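Local coordinates for periplasmic protein TorT (Vibrio parahaemolyticus, PDB 3O1I) that probably senses trimethylamine N-oxide in the periplasm as a binding-protein partner of the TorS sensor kinase, at residues S50-Q55 / G70-H75; L58-G63 / S83-T88; D171-D176 / V186-D191. One frame throughout, in Å; residues are numbered along the deposited sequence.

Interaction 1: S50-Q55 / G70-H75; sequences SRQEQQ and GTVDPH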
loop_
_atom_site.group_PDB
_atom_site.type_symbol
_atom_site.label_atom_id
_atom_site.label_comp_id
_atom_site.label_asym_id
_atom_site.label_seq_id
_atom_site.Cartn_x
_atom_site.Cartn_y
_atom_site.Cartn_z
ATOM N N SER D 50 18.187 -11.017 10.544
ATOM C CA SER D 50 19.157 -10.933 9.462
ATOM C C SER D 50 19.723 -9.527 9.353
ATOM O O SER D 50 20.919 -9.347 9.138
ATOM C CB SER D 50 18.502 -11.320 8.136
ATOM O OG SER D 50 17.801 -12.544 8.260
ATOM N N ARG D 51 18.862 -8.532 9.516
ATOM C CA ARG D 51 19.304 -7.153 9.414
ATOM C C ARG D 51 20.197 -6.706 10.571
ATOM O O ARG D 51 21.037 -5.819 10.405
ATOM C CB ARG D 51 18.097 -6.220 9.296
ATOM C CG ARG D 51 18.475 -4.768 9.057
ATOM C CD ARG D 51 17.389 -4.071 8.281
ATOM N NE ARG D 51 17.160 -4.740 7.005
ATOM C CZ ARG D 51 16.063 -4.586 6.270
ATOM N NH1 ARG D 51 15.093 -3.781 6.695
ATOM N NH2 ARG D 51 15.927 -5.238 5.116
ATOM N N GLN D 52 20.025 -7.316 11.740
ATOM C CA GLN D 52 20.844 -6.939 12.892
ATOM C C GLN D 52 22.224 -7.594 12.780
ATOM O O GLN D 52 23.233 -6.967 13.106
ATOM C CB GLN D 52 20.157 -7.332 14.215
ATOM C CG GLN D 52 20.818 -6.707 15.451
ATOM C CD GLN D 52 20.118 -7.037 16.766
ATOM O OE1 GLN D 52 19.869 -8.204 17.075
ATOM N NE2 GLN D 52 19.811 -6.004 17.551
ATOM N N GLU D 53 22.258 -8.843 12.311
ATOM C CA GLU D 53 23.515 -9.569 12.115
ATOM C C GLU D 53 24.403 -8.732 11.215
ATOM O O GLU D 53 25.597 -8.600 11.454
ATOM C CB GLU D 53 23.269 -10.917 11.445
ATOM C CG GLU D 53 22.495 -11.898 12.282
ATOM C CD GLU D 53 22.254 -13.200 11.556
ATOM O OE1 GLU D 53 21.701 -13.153 10.438
ATOM O OE2 GLU D 53 22.610 -14.268 12.099
ATOM N N GLN D 54 23.802 -8.165 10.177
ATOM C CA GLN D 54 24.534 -7.326 9.238
ATOM C C GLN D 54 24.928 -5.984 9.875
ATOM O O GLN D 54 26.061 -5.537 9.731
ATOM C CB GLN D 54 23.696 -7.099 7.966
ATOM C CG GLN D 54 23.126 -8.383 7.322
ATOM C CD GLN D 54 24.192 -9.410 6.924
ATOM O OE1 GLN D 54 25.065 -9.134 6.101
ATOM N NE2 GLN D 54 24.114 -10.604 7.514
ATOM N N GLN D 55 23.999 -5.345 10.581
ATOM C CA GLN D 55 24.288 -4.065 11.234
ATOM C C GLN D 55 25.345 -4.299 12.301
ATOM O O GLN D 55 26.126 -3.410 12.645
ATOM C CB GLN D 55 23.028 -3.486 11.886
ATOM C CG GLN D 55 21.937 -3.073 10.904
ATOM C CD GLN D 55 20.871 -2.203 11.547
ATOM O OE1 GLN D 55 20.184 -2.635 12.472
ATOM N NE2 GLN D 55 20.728 -0.966 11.057
ATOM N N GLY D 70 21.297 -4.560 21.708
ATOM C CA GLY D 70 19.965 -4.792 22.249
ATOM C C GLY D 70 19.353 -5.846 21.344
ATOM O O GLY D 70 18.585 -5.527 20.443
ATOM N N THR D 71 19.694 -7.110 21.584
ATOM C CA THR D 71 19.226 -8.214 20.737
ATOM C C THR D 71 17.745 -8.420 20.524
ATOM O O THR D 71 16.929 -8.260 21.433
ATOM C CB THR D 71 19.765 -9.580 21.186
ATOM O OG1 THR D 71 19.217 -9.910 22.459
ATOM C CG2 THR D 71 21.265 -9.554 21.276
ATOM N N VAL D 72 17.446 -8.840 19.298
ATOM C CA VAL D 72 16.104 -9.118 18.820
ATOM C C VAL D 72 15.843 -10.571 19.150
ATOM O O VAL D 72 15.004 -11.217 18.542
ATOM C CB VAL D 72 16.023 -8.922 17.281
ATOM C CG1 VAL D 72 16.411 -7.487 16.920
ATOM C CG2 VAL D 72 16.944 -9.917 16.573
ATOM N N ASP D 73 16.581 -11.079 20.123
ATOM C CA ASP D 73 16.447 -12.466 20.543
ATOM C C ASP D 73 17.619 -12.818 21.450
ATOM O O ASP D 73 18.770 -12.462 21.175
ATOM C CB ASP D 73 16.390 -13.392 19.309
ATOM C CG ASP D 73 16.373 -14.885 19.667
ATOM O OD1 ASP D 73 16.209 -15.239 20.851
ATOM O OD2 ASP D 73 16.522 -15.714 18.734
ATOM N N PRO D 74 17.341 -13.531 22.554
ATOM C CA PRO D 74 18.392 -13.915 23.492
ATOM C C PRO D 74 19.343 -14.927 22.883
ATOM O O PRO D 74 20.562 -14.766 22.932
ATOM C CB PRO D 74 17.608 -14.536 24.654
ATOM C CG PRO D 74 16.249 -13.938 24.525
ATOM C CD PRO D 74 16.047 -14.020 23.053
ATOM N N HIS D 75 18.765 -15.975 22.310
ATOM C CA HIS D 75 19.544 -17.045 21.708
ATOM C C HIS D 75 19.984 -16.810 20.253
ATOM O O HIS D 75 20.237 -17.763 19.512
ATOM C CB HIS D 75 18.747 -18.344 21.792
ATOM C CG HIS D 75 18.233 -18.650 23.169
ATOM N ND1 HIS D 75 19.048 -18.696 24.280
ATOM C CD2 HIS D 75 16.982 -18.924 23.612
ATOM C CE1 HIS D 75 18.322 -18.982 25.347
ATOM N NE2 HIS D 75 17.066 -19.126 24.969
#

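Interaction 2: L58-G63 / S83-T88; sequences LCTQWG and SWVGNT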
loop_
_atom_site.group_PDB
_atom_site.type_symbol
_atom_site.label_atom_id
_atom_site.label_comp_id
_atom_site.label_asym_id
_atom_site.label_seq_id
_atom_site.Cartn_x
_atom_site.Cartn_y
_atom_site.Cartn_z
ATOM N N LEU D 58 28.240 -4.479 10.430
ATOM C CA LEU D 58 28.479 -3.131 9.947
ATOM C C LEU D 58 29.192 -2.357 11.033
ATOM O O LEU D 58 30.072 -1.544 10.756
ATOM C CB LEU D 58 27.165 -2.431 9.604
ATOM C CG LEU D 58 27.266 -0.909 9.447
ATOM C CD1 LEU D 58 28.295 -0.540 8.389
ATOM C CD2 LEU D 58 25.906 -0.360 9.075
ATOM N N CYS D 59 28.807 -2.605 12.279
ATOM C CA CYS D 59 29.441 -1.914 13.392
ATOM C C CYS D 59 30.944 -2.159 13.349
ATOM O O CYS D 59 31.739 -1.216 13.366
ATOM C CB CYS D 59 28.871 -2.400 14.728
ATOM S SG CYS D 59 27.372 -1.540 15.323
ATOM N N THR D 60 31.326 -3.433 13.279
ATOM C CA THR D 60 32.736 -3.812 13.232
ATOM C C THR D 60 33.469 -3.067 12.110
ATOM O O THR D 60 34.485 -2.411 12.361
ATOM C CB THR D 60 32.900 -5.345 13.028
ATOM O OG1 THR D 60 32.482 -5.714 11.704
ATOM C CG2 THR D 60 32.060 -6.104 14.045
ATOM N N GLN D 61 32.948 -3.167 10.885
ATOM C CA GLN D 61 33.542 -2.508 9.722
ATOM C C GLN D 61 33.761 -1.031 10.022
ATOM O O GLN D 61 34.721 -0.427 9.557
ATOM C CB GLN D 61 32.633 -2.659 8.491
ATOM C CG GLN D 61 32.199 -4.101 8.208
ATOM C CD GLN D 61 31.378 -4.254 6.931
ATOM O OE1 GLN D 61 30.443 -3.491 6.675
ATOM N NE2 GLN D 61 31.718 -5.260 6.132
ATOM N N TRP D 62 32.861 -0.454 10.808
ATOM C CA TRP D 62 32.966 0.951 11.176
ATOM C C TRP D 62 34.108 1.115 12.171
ATOM O O TRP D 62 34.571 2.228 12.436
ATOM C CB TRP D 62 31.661 1.428 11.808
ATOM C CG TRP D 62 31.630 2.894 12.118
ATOM C CD1 TRP D 62 31.737 3.928 11.228
ATOM C CD2 TRP D 62 31.423 3.491 13.403
ATOM N NE1 TRP D 62 31.602 5.132 11.880
ATOM C CE2 TRP D 62 31.408 4.894 13.215
ATOM C CE3 TRP D 62 31.245 2.975 14.696
ATOM C CZ2 TRP D 62 31.222 5.790 14.274
ATOM C CZ3 TRP D 62 31.061 3.867 15.748
ATOM C CH2 TRP D 62 31.051 5.261 15.528
ATOM N N GLY D 63 34.548 -0.012 12.723
ATOM C CA GLY D 63 35.634 -0.003 13.684
ATOM C C GLY D 63 35.194 0.326 15.096
ATOM O O GLY D 63 35.798 1.157 15.767
ATOM N N SER D 83 31.674 -14.333 15.850
ATOM C CA SER D 83 31.604 -14.591 14.415
ATOM C C SER D 83 31.033 -13.413 13.613
ATOM O O SER D 83 31.018 -13.445 12.385
ATOM C CB SER D 83 30.760 -15.857 14.181
ATOM O OG SER D 83 30.513 -16.101 12.810
ATOM N N TRP D 84 30.555 -12.382 14.305
ATOM C CA TRP D 84 30.007 -11.203 13.639
ATOM C C TRP D 84 30.741 -9.946 14.102
ATOM O O TRP D 84 30.712 -8.919 13.421
ATOM C CB TRP D 84 28.503 -11.029 13.925
ATOM C CG TRP D 84 27.635 -12.178 13.510
ATOM C CD1 TRP D 84 27.326 -13.285 14.252
ATOM C CD2 TRP D 84 26.987 -12.353 12.244
ATOM N NE1 TRP D 84 26.525 -14.138 13.528
ATOM C CE2 TRP D 84 26.302 -13.592 12.292
ATOM C CE3 TRP D 84 26.917 -11.585 11.071
ATOM C CZ2 TRP D 84 25.556 -14.082 11.210
ATOM C CZ3 TRP D 84 26.176 -12.074 9.993
ATOM C CH2 TRP D 84 25.506 -13.309 10.073
ATOM N N VAL D 85 31.405 -10.024 15.256
ATOM C CA VAL D 85 32.107 -8.857 15.777
ATOM C C VAL D 85 33.588 -9.086 16.090
ATOM O O VAL D 85 34.379 -8.140 16.092
ATOM C CB VAL D 85 31.415 -8.320 17.049
ATOM C CG1 VAL D 85 31.627 -6.827 17.158
ATOM C CG2 VAL D 85 29.937 -8.630 17.008
ATOM N N GLY D 86 33.962 -10.333 16.366
ATOM C CA GLY D 86 35.354 -10.627 16.669
ATOM C C GLY D 86 35.766 -10.398 18.116
ATOM O O GLY D 86 35.088 -10.843 19.038
ATOM N N ASN D 87 36.883 -9.706 18.321
ATOM C CA ASN D 87 37.376 -9.445 19.672
ATOM C C ASN D 87 36.585 -8.361 20.352
ATOM O O ASN D 87 36.791 -8.095 21.534
ATOM C CB ASN D 87 38.848 -9.008 19.662
ATOM C CG ASN D 87 39.039 -7.538 19.255
ATOM O OD1 ASN D 87 38.663 -7.126 18.152
ATOM N ND2 ASN D 87 39.640 -6.751 20.148
ATOM N N THR D 88 35.692 -7.725 19.607
ATOM C CA THR D 88 34.907 -6.645 20.167
ATOM C C THR D 88 34.134 -7.073 21.408
ATOM O O THR D 88 33.490 -8.125 21.425
ATOM C CB THR D 88 33.929 -6.086 19.136
ATOM O OG1 THR D 88 34.614 -5.876 17.897
ATOM C CG2 THR D 88 33.361 -4.758 19.618
#

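Interaction 3: D171-D176 / V186-D191; sequences DSFWAD and VQRVID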
loop_
_atom_site.group_PDB
_atom_site.type_symbol
_atom_site.label_atom_id
_atom_site.label_comp_id
_atom_site.label_asym_id
_atom_site.label_seq_id
_atom_site.Cartn_x
_atom_site.Cartn_y
_atom_site.Cartn_z
ATOM N N ASP D 171 -9.539 -13.953 33.203
ATOM C CA ASP D 171 -8.845 -14.628 32.125
ATOM C C ASP D 171 -7.671 -13.784 31.649
ATOM O O ASP D 171 -7.371 -12.728 32.214
ATOM C CB ASP D 171 -9.795 -14.910 30.953
ATOM C CG ASP D 171 -9.541 -16.276 30.307
ATOM O OD1 ASP D 171 -10.127 -16.551 29.238
ATOM O OD2 ASP D 171 -8.760 -17.081 30.872
ATOM N N SER D 172 -7.008 -14.262 30.606
ATOM C CA SER D 172 -5.860 -13.570 30.053
ATOM C C SER D 172 -5.862 -13.699 28.532
ATOM O O SER D 172 -6.084 -14.783 28.000
ATOM C CB SER D 172 -4.576 -14.166 30.630
ATOM O OG SER D 172 -3.440 -13.418 30.233
ATOM N N PHE D 173 -5.618 -12.590 27.840
ATOM C CA PHE D 173 -5.591 -12.599 26.388
ATOM C C PHE D 173 -4.232 -12.202 25.844
ATOM O O PHE D 173 -3.706 -11.138 26.150
ATOM C CB PHE D 173 -6.674 -11.670 25.825
ATOM C CG PHE D 173 -8.055 -12.016 26.287
ATOM C CD1 PHE D 173 -8.600 -11.406 27.410
ATOM C CD2 PHE D 173 -8.774 -13.027 25.662
ATOM C CE1 PHE D 173 -9.838 -11.797 27.904
ATOM C CE2 PHE D 173 -10.013 -13.424 26.151
ATOM C CZ PHE D 173 -10.543 -12.810 27.275
ATOM N N TRP D 174 -3.674 -13.075 25.019
ATOM C CA TRP D 174 -2.376 -12.837 24.425
ATOM C C TRP D 174 -2.521 -12.343 22.992
ATOM O O TRP D 174 -3.481 -12.671 22.305
ATOM C CB TRP D 174 -1.561 -14.125 24.463
ATOM C CG TRP D 174 -1.596 -14.789 25.800
ATOM C CD1 TRP D 174 -2.417 -15.812 26.194
ATOM C CD2 TRP D 174 -0.810 -14.441 26.942
ATOM N NE1 TRP D 174 -2.189 -16.120 27.514
ATOM C CE2 TRP D 174 -1.209 -15.294 27.999
ATOM C CE3 TRP D 174 0.193 -13.492 27.178
ATOM C CZ2 TRP D 174 -0.635 -15.223 29.280
ATOM C CZ3 TRP D 174 0.763 -13.422 28.450
ATOM C CH2 TRP D 174 0.345 -14.285 29.485
ATOM N N ALA D 175 -1.558 -11.549 22.551
ATOM C CA ALA D 175 -1.561 -10.997 21.210
ATOM C C ALA D 175 -0.369 -10.080 21.103
ATOM O O ALA D 175 0.043 -9.477 22.085
ATOM C CB ALA D 175 -2.829 -10.217 20.966
ATOM N N ASP D 176 0.184 -9.958 19.908
ATOM C CA ASP D 176 1.338 -9.098 19.722
ATOM C C ASP D 176 1.057 -7.679 20.227
ATOM O O ASP D 176 -0.094 -7.272 20.376
ATOM C CB ASP D 176 1.728 -9.095 18.246
ATOM C CG ASP D 176 1.890 -10.506 17.685
ATOM O OD1 ASP D 176 2.632 -11.319 18.283
ATOM O OD2 ASP D 176 1.277 -10.809 16.639
ATOM N N VAL D 186 -8.988 -5.477 24.221
ATOM C CA VAL D 186 -9.588 -4.675 25.268
ATOM C C VAL D 186 -11.097 -4.689 25.093
ATOM O O VAL D 186 -11.837 -4.920 26.050
ATOM C CB VAL D 186 -9.066 -3.215 25.216
ATOM C CG1 VAL D 186 -9.940 -2.320 26.063
ATOM C CG2 VAL D 186 -7.628 -3.153 25.712
ATOM N N GLN D 187 -11.537 -4.453 23.854
ATOM C CA GLN D 187 -12.958 -4.418 23.514
ATOM C C GLN D 187 -13.626 -5.692 23.974
ATOM O O GLN D 187 -14.680 -5.649 24.607
ATOM C CB GLN D 187 -13.162 -4.247 22.006
ATOM C CG GLN D 187 -12.432 -3.055 21.403
ATOM C CD GLN D 187 -12.598 -2.974 19.890
ATOM O OE1 GLN D 187 -12.671 -4.007 19.201
ATOM N NE2 GLN D 187 -12.641 -1.746 19.359
ATOM N N ARG D 188 -13.012 -6.828 23.662
ATOM C CA ARG D 188 -13.567 -8.105 24.078
ATOM C C ARG D 188 -13.716 -8.078 25.592
ATOM O O ARG D 188 -14.695 -8.578 26.136
ATOM C CB ARG D 188 -12.644 -9.256 23.670
ATOM C CG ARG D 188 -13.260 -10.642 23.883
ATOM C CD ARG D 188 -12.253 -11.778 23.686
ATOM N NE ARG D 188 -11.458 -11.638 22.465
ATOM C CZ ARG D 188 -10.601 -12.552 22.013
ATOM N NH1 ARG D 188 -10.420 -13.690 22.674
ATOM N NH2 ARG D 188 -9.914 -12.321 20.904
ATOM N N VAL D 189 -12.739 -7.483 26.267
ATOM C CA VAL D 189 -12.757 -7.386 27.721
ATOM C C VAL D 189 -13.946 -6.575 28.217
ATOM O O VAL D 189 -14.715 -7.037 29.066
ATOM C CB VAL D 189 -11.449 -6.754 28.248
ATOM C CG1 VAL D 189 -11.574 -6.405 29.738
ATOM C CG2 VAL D 189 -10.301 -7.727 28.020
ATOM N N ILE D 190 -14.100 -5.370 27.680
ATOM C CA ILE D 190 -15.200 -4.498 28.070
ATOM C C ILE D 190 -16.543 -5.212 27.903
ATOM O O ILE D 190 -17.467 -5.006 28.689
ATOM C CB ILE D 190 -15.193 -3.203 27.236
ATOM C CG1 ILE D 190 -13.855 -2.483 27.411
ATOM C CG2 ILE D 190 -16.299 -2.285 27.700
ATOM C CD1 ILE D 190 -13.702 -1.242 26.551
ATOM N N ASP D 191 -16.637 -6.066 26.887
ATOM C CA ASP D 191 -17.863 -6.814 26.618
ATOM C C ASP D 191 -18.172 -7.920 27.622
ATOM O O ASP D 191 -19.337 -8.248 27.843
ATOM C CB ASP D 191 -17.818 -7.410 25.212
ATOM C CG ASP D 191 -17.986 -6.363 24.135
ATOM O OD1 ASP D 191 -19.048 -5.707 24.110
ATOM O OD2 ASP D 191 -17.062 -6.193 23.316
#

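Interaction 1: S50-Q55 / G70-H75
The flat amide of Gln52 meets the 70-75 loop through its polar edge and one of its faces. At the edge, NE2 of Gln52 donates to O of Gly70 over 3.2 Å. This acceptor lies almost in the amide plane of Gln52, 3° out of it. Seen from Gly70, the donor stands well above the carbonyl plane. OE1 of Gln52 receives a weak bond from N of Val72, 3.3 Å away. One face is covered by the Val72 side chain, whose CG1 lies over Gln52 CD at 3.7 Å. CG2 of Val72 sits close to OE1 of Gln52, at 3.4 Å. The reach comes from an extended side chain, with Gln52 CG anti to the backbone N (chi1 -168°).

Helix 49-62 is followed, after a short turn, by strand 66-69 of the parallel sheet, and the loop begins where that strand ends. This is the alternating strand-helix order of a periplasmic binding protein lobe. The amide thus ties the helix to the loop that follows the next strand. Further partners fix its rotation: Tyr77 OH is hydrogen-bonded to OE1, and NE2 has a weak bond to Tyr12 O. Within the loop, Thr71 OG1 donates to O of Asp73 at 2.9 Å.

Interaction 2: L58-G63 / S83-T88
Thr60 and Val85 meet through one methyl branch each, and their first torsions choose the branches. In Thr60, chi1 of 69° sets CG2 anti to the carbonyl carbon and sends it toward the 83-88 segment. In Val85, CG1 lies roughly anti to the backbone N (chi1 -150°), which brings it against that methyl. The two side chains cross at a slant, with Thr60 CG2 and Val85 CG1 3.2 Å apart. The same methyl also faces the backbone oxygen of Trp84. Thr60 OG1 turns to its own helix, where it is hydrogen-bonded to Ala57 O.

Both helices end close to the contact. Helix 49-62 gives way to Gly63, and helix 82-85 to Gly86, each with positive phi. From Val85 to Thr88 the chain makes a type II' turn, and Thr88 OG1 donates to Val85 O over 2.9 Å. Val85 also packs on Leu56 and on Ile67 of strand 66-69. One residue before Thr60, Cys59 is joined by a disulfide to Cys9 of strand 7-12, so the end of the helix is linked covalently to the sheet.

The meeting is small, one methyl against another and against a backbone carbonyl. It is van der Waals in kind. Methyls normally stay further apart, so the short approach means little at this resolution. The Thr60 hydroxyl is satisfied by Ala57 O instead.

Interaction 3: D171-D176 / V186-D191
Phe173 reaches from the end of a strand to a neighbouring helix, where Arg188 and Val189 receive its ring. Its CB already points toward the helix. The first torsion (chi1 -57°) sets CG anti to the carbonyl carbon and carries the ring across to the helix. Beyond CG the two halves of the ring find different partners.

On one half, CD1 and CE1 both meet the CG2 methyl of Val189. The distance from Phe173 CE1 to Val189 CG2 is 4.1 Å, an ordinary apolar contact. On the other half, Phe173 CD2 lies 3.5 Å from Arg188 NH1. Next along the ring, Phe173 CE2 is equally near this nitrogen and also touches Arg188 CD at 3.7 Å. The tip atom, Phe173 CZ, comes last, 4.1 Å from Arg188 CD.

Arg188 runs extended from its CB as far as CD, then bends at chi3 (-47°). The bend brings NH1 back to the ring. The guanidinium does not lie flat on Phe173: the two planes are 69° apart and the approach is oblique. Because CD touches CE2 and CZ, the aliphatic part of the arginine shares the contact with the charged end. Val189 is buried deeper, against Ala140 and Leu142 of strand 137-142. Phe173 also packs on Leu142, and on Leu185 one turn earlier in the helix.

Phe173 follows directly on strand 167-172, and its backbone is hydrogen-bonded to Leu141 of the adjacent strand. From there the chain enters helix 179-192 and returns to the sheet as strand 197-200, parallel to the first and separated from it by strand 137-142. The contact therefore packs the helix of a beta-alpha-beta crossover against the first strand's end, as expected in the alpha/beta lobes of the periplasmic binding protein fold.

Interactions 1 and 2 belong to one lobe and share helix 49-62. Their centres are about 13 Å apart, and their segments alternate along the chain. They also touch: Trp84 from interaction 2 packs on Glu53 and Gln54 from interaction 1. Together they fasten two ends of the helix to what follows strand 66-69, first the loop and then helix 82-85. Interaction 3 comes later in the chain and belongs to the four-stranded parallel sheet. Its centre lies about 30 Å from that of interaction 1 and about 43 Å from that of interaction 2. The contacts thus lie in two separate alpha/beta lobes, consistent with the two-lobed design of periplasmic binding proteins.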